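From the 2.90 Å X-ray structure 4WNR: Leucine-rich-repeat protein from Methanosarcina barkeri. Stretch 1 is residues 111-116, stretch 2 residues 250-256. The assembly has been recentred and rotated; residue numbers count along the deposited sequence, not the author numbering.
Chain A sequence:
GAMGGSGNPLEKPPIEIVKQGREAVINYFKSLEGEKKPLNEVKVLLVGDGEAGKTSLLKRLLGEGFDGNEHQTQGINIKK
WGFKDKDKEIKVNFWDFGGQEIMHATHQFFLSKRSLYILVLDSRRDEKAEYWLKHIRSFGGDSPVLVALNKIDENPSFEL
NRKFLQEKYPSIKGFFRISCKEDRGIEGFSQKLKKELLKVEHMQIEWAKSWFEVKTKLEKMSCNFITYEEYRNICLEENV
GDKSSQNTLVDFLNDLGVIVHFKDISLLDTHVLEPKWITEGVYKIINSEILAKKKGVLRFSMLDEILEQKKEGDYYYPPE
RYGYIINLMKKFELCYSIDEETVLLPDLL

Stretch 1 111-116: LSKRSL
Stretch 2 (250-256) VDFLNDL

Residues 250-256 lie in a helix that begins earlier in the chain; Asp255 N bonds to Asp251 O at 3.2 Å and Leu256 N to Phe252 O at 2.7 Å. Residues 111-114 form an irregular, mostly extended segment, broken at Arg114, where phi/psi is 51/49. The backbones come nearest at Ser112 and Asp255, CA to CA 5.5 Å. The contact buries 312 Å², most of it on Arg114 and Asp255.

Arg114 points its CA-to-CB bond toward the helix. Its chi1 to chi3 are m, t, m. Asp255 starts sideways, but its m rotamer (chi2 7°) brings the carboxylate nearer. The two form a salt bridge: Arg114 NE donates to Asp255 OD2 at 2.7 Å and 158°. Arg114 NH2 adds a weak bond to the same OD2 at 3.1 Å. Phe252 (chi1 -90°, chi2 -72°) offers its ring face to the cation, with Arg114 CZ 4.0 Å from the ring centroid and 15° off the normal. The guanidinium thus pairs charge at its edge and pi electrons at its face.

Ser112 (p) also points toward the helix; its CB lies 4.0 Å from Asp255 OD1. Ser112 OG donates to Ser115 OG at 3.2 Å. Two waters bridge the stretches. One accepts from Lys113 N (3.0 Å) and donates to Asp255 OD1 (3.1 Å). The other donates to Arg114 O and Asp255 O, both at 2.9 Å.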

# COMPACT_ATOMS: atom_id res chain seq x y z
N LEU A 111 1.29 0.65 3.64
CA LEU A 111 2.44 -0.21 3.93
C LEU A 111 2.01 -1.27 4.93
O LEU A 111 1.44 -0.95 5.97
CB LEU A 111 3.61 0.60 4.50
CG LEU A 111 4.09 1.82 3.69
CD1 LEU A 111 5.34 2.39 4.33
CD2 LEU A 111 4.34 1.47 2.23
N SER A 112 2.30 -2.53 4.62
CA SER A 112 1.82 -3.65 5.43
C SER A 112 2.82 -4.79 5.53
O SER A 112 3.77 -4.87 4.75
CB SER A 112 0.50 -4.17 4.85
OG SER A 112 0.66 -4.52 3.49
N LYS A 113 2.60 -5.67 6.50
CA LYS A 113 3.42 -6.86 6.71
C LYS A 113 3.01 -7.97 5.74
O LYS A 113 2.03 -7.83 5.00
CB LYS A 113 3.30 -7.36 8.15
CG LYS A 113 3.82 -6.39 9.19
CD LYS A 113 3.90 -7.03 10.57
CE LYS A 113 4.56 -6.12 11.59
NZ LYS A 113 3.72 -4.95 11.95
N ARG A 114 3.78 -9.05 5.74
CA ARG A 114 3.54 -10.20 4.85
C ARG A 114 3.39 -9.74 3.40
O ARG A 114 2.44 -10.11 2.70
CB ARG A 114 2.32 -10.99 5.30
CG ARG A 114 2.46 -11.58 6.70
CD ARG A 114 1.28 -12.46 7.06
NE ARG A 114 0.06 -11.68 7.28
CZ ARG A 114 -1.11 -12.20 7.64
NH1 ARG A 114 -1.25 -13.50 7.84
NH2 ARG A 114 -2.16 -11.40 7.82
N SER A 115 4.34 -8.92 2.96
CA SER A 115 4.33 -8.33 1.62
C SER A 115 5.75 -8.39 1.05
O SER A 115 6.62 -9.05 1.62
CB SER A 115 3.85 -6.88 1.70
OG SER A 115 2.59 -6.79 2.34
N LEU A 116 5.97 -7.73 -0.09
CA LEU A 116 7.31 -7.57 -0.65
C LEU A 116 7.54 -6.11 -1.02
O LEU A 116 6.64 -5.43 -1.52
CB LEU A 116 7.50 -8.47 -1.88
CG LEU A 116 8.94 -8.57 -2.41
CD1 LEU A 116 9.25 -9.99 -2.86
CD2 LEU A 116 9.19 -7.59 -3.56
N VAL A 250 -9.45 -10.73 7.58
CA VAL A 250 -9.21 -9.29 7.34
C VAL A 250 -7.73 -8.92 7.43
O VAL A 250 -7.27 -8.05 6.69
CB VAL A 250 -10.01 -8.36 8.30
CG1 VAL A 250 -11.49 -8.44 8.00
CG2 VAL A 250 -9.74 -8.67 9.76
N ASP A 251 -7.00 -9.58 8.33
CA ASP A 251 -5.56 -9.37 8.45
C ASP A 251 -4.85 -9.74 7.15
O ASP A 251 -3.94 -9.03 6.71
CB ASP A 251 -4.99 -10.18 9.62
CG ASP A 251 -5.43 -9.65 10.98
OD1 ASP A 251 -6.42 -8.89 11.04
OD2 ASP A 251 -4.79 -9.99 11.99
N PHE A 252 -5.26 -10.85 6.55
CA PHE A 252 -4.75 -11.26 5.24
C PHE A 252 -5.18 -10.27 4.15
O PHE A 252 -4.35 -9.76 3.40
CB PHE A 252 -5.24 -12.66 4.87
CG PHE A 252 -4.34 -13.77 5.32
CD1 PHE A 252 -3.11 -13.97 4.71
CD2 PHE A 252 -4.72 -14.62 6.35
CE1 PHE A 252 -2.27 -15.00 5.12
CE2 PHE A 252 -3.89 -15.65 6.76
CZ PHE A 252 -2.67 -15.84 6.15
N LEU A 253 -6.49 -10.02 4.07
CA LEU A 253 -7.06 -9.11 3.06
C LEU A 253 -6.42 -7.72 3.11
O LEU A 253 -6.25 -7.07 2.08
CB LEU A 253 -8.58 -8.99 3.23
CG LEU A 253 -9.40 -10.23 2.86
CD1 LEU A 253 -10.82 -10.10 3.41
CD2 LEU A 253 -9.43 -10.45 1.36
N ASN A 254 -6.08 -7.26 4.32
CA ASN A 254 -5.37 -6.00 4.49
C ASN A 254 -3.96 -6.07 3.89
O ASN A 254 -3.54 -5.17 3.16
CB ASN A 254 -5.28 -5.63 5.97
CG ASN A 254 -4.64 -4.28 6.20
OD1 ASN A 254 -5.00 -3.29 5.56
ND2 ASN A 254 -3.69 -4.22 7.13
N ASP A 255 -3.25 -7.15 4.21
CA ASP A 255 -1.89 -7.37 3.71
C ASP A 255 -1.85 -7.62 2.20
O ASP A 255 -0.89 -7.24 1.53
CB ASP A 255 -1.23 -8.53 4.46
CG ASP A 255 -1.06 -8.25 5.94
OD1 ASP A 255 -1.56 -7.21 6.42
OD2 ASP A 255 -0.42 -9.07 6.63
N LEU A 256 -2.89 -8.27 1.68
CA LEU A 256 -3.00 -8.53 0.24
C LEU A 256 -3.38 -7.28 -0.55
O LEU A 256 -3.18 -7.22 -1.76
CB LEU A 256 -4.03 -9.63 -0.03
CG LEU A 256 -3.67 -11.03 0.47
CD1 LEU A 256 -4.86 -11.97 0.27
CD2 LEU A 256 -2.44 -11.58 -0.24
O HOH W 1 0.03 -5.09 8.02
O HOH W 2 0.75 -9.39 0.44